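Local coordinates for protein carbohydrate kinase (Agrobacterium tumefaciens, PDB 2NWH) that is a pfkB-family carbohydrate kinase that probably transfers a phosphate group from ATP to a sugar or sugar-like substrate, at residues L117-P120 with R121-K124; V71-A74 with A75-A78. All coordinates share one frame; numbering follows the deposited sequence.

Overall arrangement
Both contacts are local, each formed within one continuous run of residues, and both are partly buried. Contact 1 (117-124) lies at the start of the short helix 120-123, and contact 2 (71-78) takes in the last turns of helix 66-77. Their centres are about 24 Å apart and they do not touch, yet both border strands 55-63 and 81-87 of the large mixed sheet: contact 2 belongs to the helix joining these strands, whereas contact 1 reaches them through L117, F118 and R122. Chemistry follows position. At the helix start, backbone and hydroxyl oxygens receive N-H groups and an arginine; near the end of the longer helix, an acid and an arginine pair on the more exposed side, with an amide only loosely joined.

Contact 1. Residues L117-P120 with R121-K124; sequences LFTP and RRLK
R122 reaches back along the chain to L117, its NH1 donating to L117 O at 2.8 Å. The bond is nearly straight (166°), lies close to the guanidinium plane and uses a lone pair of L117 O in the carbonyl plane. An extended chain from CG to NE carries the guanidinium this far. At its other end R122 is fixed by the N-cap of the helix: T119 OG1 accepts from R122 N at 3.3 Å. With chi1 at 59°, the hydroxyl sits between T119's own N and carbonyl carbon, facing the first turn. Backbone bonds L123 N to T119 O (2.9 Å) and K124 N to P120 O (3.0 Å) continue that turn. F118, the centre of an inverse gamma turn, brings its ring up to L123, where CE2 meets L123 CD1 at 3.8 Å and L123 CA lies at the ring edge. The F118 ring also packs edge-to-face with F85 of strand 81-87 and touches I59 and P61 of strand 55-63. P120 and L123 rest on helix 146-158, whose T148 hydroxyl is hydrogen-bonded to F118 O, so the short helix is seated between that helix and the sheet edge.

Contact 2. Residues V71-A74 with A75-A78; sequences VAEA and ARQA
V71-A74 and A75-Q77 lie on the last turns of helix 66-77, the connecting helix of a beta-alpha-beta unit between strands 55-63 and 81-87 in the ribokinase-like fold, and A78 follows them. Alpha-helical i to i+4 bonds join the segments: A75 N to V71 O at 2.9 Å, R76 N to A72 O at 3.0 Å and Q77 N to E73 O at 2.8 Å. At the C-terminal end the A78 N to A74 O bond stretches to 3.2 Å and its N-H...O angle is 137°. V71, A74 and A75 pack on F43 of helix 41-51, while A72 and A75 touch D82 of strand 81-87. The polar side chains gather around E73, whose chain leaves anti to the backbone N (chi1 175°) and then bends at chi2, bringing the carboxylate back alongside the next turn. OE1 forms a single-point salt bridge with R76 NH2 at 2.7 Å; NH2 approaches from the anti side, tilted out of the carboxylate plane, and the two flat groups are 72° apart. In the Q77 conformer described, NE2 lies 2.8 Å from E73 OE2, a weak bond and doubtful because the side chain adopts a second position. One face of the R76 guanidinium lies over the backbone, with A72 O and E73 CA beneath its rim. At its edge, a water accepts from R76 NE at 2.8 Å and donates weakly to E73 OE1.

Contact 1. Residues L117-P120 with R121-K124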
ATOM      1  N   LEU A 117      15.515   9.094  -7.579  1.00 18.79           N
ATOM      2  CA  LEU A 117      16.020  10.382  -7.063  1.00 19.87           C
ATOM      3  C   LEU A 117      15.818  10.537  -5.569  1.00 19.72           C
ATOM      4  O   LEU A 117      16.425  11.423  -4.945  1.00 19.52           O
ATOM      5  CB  LEU A 117      15.359  11.561  -7.775  1.00 19.94           C
ATOM      6  CG  LEU A 117      15.642  11.698  -9.283  1.00 20.99           C
ATOM      7  CD1 LEU A 117      15.038  13.008  -9.804  1.00 22.64           C
ATOM      8  CD2 LEU A 117      17.101  11.598  -9.659  1.00 23.75           C
ATOM      9  N   PHE A 118      14.983   9.687  -4.981  1.00 17.83           N
ATOM     10  CA  PHE A 118      14.758   9.773  -3.546  1.00 18.87           C
ATOM     11  C   PHE A 118      15.873   8.977  -2.841  1.00 18.90           C
ATOM     12  O   PHE A 118      15.692   7.842  -2.421  1.00 19.92           O
ATOM     13  CB  PHE A 118      13.347   9.270  -3.175  1.00 18.80           C
ATOM     14  CG  PHE A 118      12.816   9.848  -1.870  1.00 19.77           C
ATOM     15  CD1 PHE A 118      11.441   9.804  -1.591  1.00 19.56           C
ATOM     16  CD2 PHE A 118      13.681  10.519  -0.973  1.00 19.54           C
ATOM     17  CE1 PHE A 118      10.935  10.317  -0.385  1.00 20.89           C
ATOM     18  CE2 PHE A 118      13.193  11.047   0.228  1.00 20.30           C
ATOM     19  CZ  PHE A 118      11.824  10.948   0.518  1.00 17.04           C
ATOM     20  N   THR A 119      17.037   9.595  -2.746  1.00 18.92           N
ATOM     21  CA  THR A 119      18.242   8.921  -2.266  1.00 18.71           C
ATOM     22  C   THR A 119      18.380   9.099  -0.743  1.00 18.85           C
ATOM     23  O   THR A 119      17.644   9.897  -0.132  1.00 18.56           O
ATOM     24  CB  THR A 119      19.475   9.552  -2.884  1.00 18.93           C
ATOM     25  OG1 THR A 119      19.463  10.918  -2.495  1.00 19.83           O
ATOM     26  CG2 THR A 119      19.444   9.397  -4.447  1.00 20.68           C
ATOM     27  N   PRO A 120      19.271   8.305  -0.098  1.00 20.59           N
ATOM     28  CA  PRO A 120      19.442   8.531   1.362  1.00 20.54           C
ATOM     29  C   PRO A 120      19.828   9.957   1.706  1.00 20.40           C
ATOM     30  O   PRO A 120      19.342  10.508   2.689  1.00 20.77           O
ATOM     31  CB  PRO A 120      20.544   7.549   1.737  1.00 21.23           C
ATOM     32  CG  PRO A 120      20.354   6.424   0.771  1.00 20.78           C
ATOM     33  CD  PRO A 120      20.098   7.169  -0.557  1.00 20.40           C
ATOM     34  N   ARG A 121      20.674  10.558   0.875  1.00 21.19           N
ATOM     35  CA  ARG A 121      21.078  11.950   1.058  1.00 21.94           C
ATOM     36  C   ARG A 121      19.873  12.864   1.120  1.00 20.67           C
ATOM     37  O   ARG A 121      19.770  13.711   2.003  1.00 21.43           O
ATOM     38  CB  ARG A 121      21.987  12.317  -0.110  1.00 23.14           C
ATOM     39  CG  ARG A 121      22.426  13.729  -0.197  1.00 27.31           C
ATOM     40  CD  ARG A 121      23.667  13.777  -1.093  1.00 35.82           C
ATOM     41  NE  ARG A 121      24.369  15.019  -0.838  1.00 42.49           N
ATOM     42  CZ  ARG A 121      25.613  15.291  -1.201  1.00 43.92           C
ATOM     43  NH1 ARG A 121      26.126  16.470  -0.891  1.00 47.36           N
ATOM     44  NH2 ARG A 121      26.339  14.399  -1.855  1.00 44.80           N
ATOM     45  N   ARG A 122      18.928  12.677   0.203  1.00 19.67           N
ATOM     46  CA  ARG A 122      17.738  13.505   0.191  1.00 18.80           C
ATOM     47  C   ARG A 122      16.798  13.203   1.355  1.00 18.66           C
ATOM     48  O   ARG A 122      16.133  14.103   1.852  1.00 18.75           O
ATOM     49  CB  ARG A 122      17.029  13.403  -1.168  1.00 18.01           C
ATOM     50  CG  ARG A 122      17.817  14.082  -2.322  1.00 17.86           C
ATOM     51  CD  ARG A 122      17.023  14.255  -3.584  1.00 19.11           C
ATOM     52  NE  ARG A 122      17.829  14.987  -4.560  1.00 20.47           N
ATOM     53  CZ  ARG A 122      18.379  14.503  -5.684  1.00 23.02           C
ATOM     54  NH1 ARG A 122      18.206  13.241  -6.092  1.00 20.46           N
ATOM     55  NH2 ARG A 122      19.109  15.321  -6.429  1.00 23.36           N
ATOM     56  N   LEU A 123      16.726  11.933   1.769  1.00 18.41           N
ATOM     57  CA  LEU A 123      15.851  11.554   2.862  1.00 19.11           C
ATOM     58  C   LEU A 123      16.347  12.242   4.150  1.00 19.94           C
ATOM     59  O   LEU A 123      15.549  12.572   5.028  1.00 20.55           O
ATOM     60  CB  LEU A 123      15.903  10.038   3.097  1.00 18.98           C
ATOM     61  CG  LEU A 123      14.929   9.515   4.180  1.00 17.13           C
ATOM     62  CD1 LEU A 123      13.433   9.444   3.698  1.00 17.49           C
ATOM     63  CD2 LEU A 123      15.380   8.141   4.619  1.00 22.12           C
ATOM     64  N   LYS A 124      17.651  12.457   4.216  1.00 20.67           N
ATOM     65  CA  LYS A 124      18.309  12.936   5.456  1.00 23.04           C
ATOM     66  C   LYS A 124      18.230  14.450   5.644  1.00 22.74           C
ATOM     67  O   LYS A 124      18.796  14.983   6.604  1.00 25.71           O
ATOM     68  CB  LYS A 124      19.759  12.437   5.499  1.00 23.52           C
ATOM     69  CG  LYS A 124      19.875  10.926   5.811  1.00 27.63           C
ATOM     70  CD  LYS A 124      21.309  10.385   5.636  1.00 32.36           C
ATOM     71  CE  LYS A 124      21.284   8.848   5.508  1.00 34.62           C
ATOM     72  NZ  LYS A 124      22.615   8.167   5.258  1.00 32.60           N
TER

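Contact 2. Residues V71-A74 with A75-A78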
ATOM      1  N   VAL A  71      -2.308  13.977  -9.533  1.00 17.63           N
ATOM      2  CA  VAL A  71      -2.038  13.208  -8.295  1.00 18.46           C
ATOM      3  C   VAL A  71      -2.300  14.083  -7.065  1.00 18.02           C
ATOM      4  O   VAL A  71      -2.956  13.665  -6.086  1.00 17.79           O
ATOM      5  CB  VAL A  71      -0.582  12.682  -8.226  1.00 19.18           C
ATOM      6  CG1 VAL A  71      -0.368  11.872  -6.885  1.00 18.93           C
ATOM      7  CG2 VAL A  71      -0.275  11.795  -9.392  1.00 19.41           C
ATOM      8  N   ALA A  72      -1.729  15.270  -7.085  1.00 17.42           N
ATOM      9  CA  ALA A  72      -1.971  16.225  -6.015  1.00 18.70           C
ATOM     10  C   ALA A  72      -3.481  16.444  -5.762  1.00 19.99           C
ATOM     11  O   ALA A  72      -3.941  16.458  -4.611  1.00 20.96           O
ATOM     12  CB  ALA A  72      -1.260  17.541  -6.334  1.00 18.05           C
ATOM     13  N   GLU A  73      -4.253  16.591  -6.827  1.00 20.16           N
ATOM     14  CA  GLU A  73      -5.705  16.796  -6.693  1.00 20.88           C
ATOM     15  C   GLU A  73      -6.411  15.596  -6.075  1.00 19.55           C
ATOM     16  O   GLU A  73      -7.350  15.764  -5.257  1.00 18.83           O
ATOM     17  CB  GLU A  73      -6.329  17.121  -8.046  1.00 21.16           C
ATOM     18  CG  GLU A  73      -7.879  17.225  -8.037  1.00 28.49           C
ATOM     19  CD  GLU A  73      -8.432  18.389  -7.192  1.00 34.26           C
ATOM     20  OE1 GLU A  73      -7.747  19.430  -7.052  1.00 38.02           O
ATOM     21  OE2 GLU A  73      -9.571  18.262  -6.689  1.00 40.35           O
ATOM     22  N   ALA A  74      -6.007  14.393  -6.493  1.00 18.70           N
ATOM     23  CA  ALA A  74      -6.580  13.163  -5.942  1.00 18.49           C
ATOM     24  C   ALA A  74      -6.227  13.065  -4.445  1.00 18.16           C
ATOM     25  O   ALA A  74      -7.045  12.585  -3.647  1.00 18.66           O
ATOM     26  CB  ALA A  74      -6.065  11.940  -6.670  1.00 18.04           C
ATOM     27  N   ALA A  75      -5.007  13.479  -4.083  1.00 18.66           N
ATOM     28  CA  ALA A  75      -4.620  13.596  -2.662  1.00 18.97           C
ATOM     29  C   ALA A  75      -5.608  14.517  -1.905  1.00 19.54           C
ATOM     30  O   ALA A  75      -6.193  14.112  -0.895  1.00 20.29           O
ATOM     31  CB  ALA A  75      -3.142  14.106  -2.512  1.00 18.20           C
ATOM     32  N   ARG A  76      -5.788  15.740  -2.399  1.00 20.56           N
ATOM     33  CA  ARG A  76      -6.690  16.698  -1.768  1.00 21.79           C
ATOM     34  C   ARG A  76      -8.115  16.185  -1.679  1.00 21.67           C
ATOM     35  O   ARG A  76      -8.771  16.392  -0.633  1.00 21.54           O
ATOM     36  CB  ARG A  76      -6.621  18.039  -2.477  1.00 22.66           C
ATOM     37  CG  ARG A  76      -5.260  18.687  -2.291  1.00 28.31           C
ATOM     38  CD  ARG A  76      -5.303  20.115  -2.768  1.00 31.95           C
ATOM     39  NE  ARG A  76      -5.691  20.188  -4.178  1.00 34.48           N
ATOM     40  CZ  ARG A  76      -4.831  20.188  -5.196  1.00 34.48           C
ATOM     41  NH1 ARG A  76      -3.528  20.099  -4.971  1.00 36.91           N
ATOM     42  NH2 ARG A  76      -5.275  20.299  -6.433  1.00 30.95           N
ATOM     43  N   GLN A  77      -8.597  15.489  -2.723  1.00 20.89           N
ATOM     44  CA  GLN A  77      -9.953  14.928  -2.708  0.50 21.24           C
ATOM     45  C   GLN A  77     -10.158  13.921  -1.583  1.00 21.09           C
ATOM     46  O   GLN A  77     -11.266  13.755  -1.062  1.00 19.38           O
ATOM     47  CB  GLN A  77     -10.267  14.295  -4.059  0.50 21.49           C
ATOM     48  CG  GLN A  77     -10.409  15.337  -5.159  0.50 23.87           C
ATOM     49  CD  GLN A  77     -11.669  16.165  -5.000  0.50 27.05           C
ATOM     50  OE1 GLN A  77     -12.776  15.631  -5.050  0.50 28.27           O
ATOM     51  NE2 GLN A  77     -11.508  17.472  -4.805  0.50 27.92           N
ATOM     52  N   ALA A  78      -9.083  13.228  -1.221  1.00 19.73           N
ATOM     53  CA  ALA A  78      -9.152  12.223  -0.174  1.00 19.28           C
ATOM     54  C   ALA A  78      -8.752  12.802   1.187  1.00 19.29           C
ATOM     55  O   ALA A  78      -8.697  12.064   2.183  1.00 20.18           O
ATOM     56  CB  ALA A  78      -8.275  11.066  -0.527  1.00 19.08           C
TER
HETATM   57  O   HOH W   1      -8.441  20.419  -3.946  1.00 57.17           O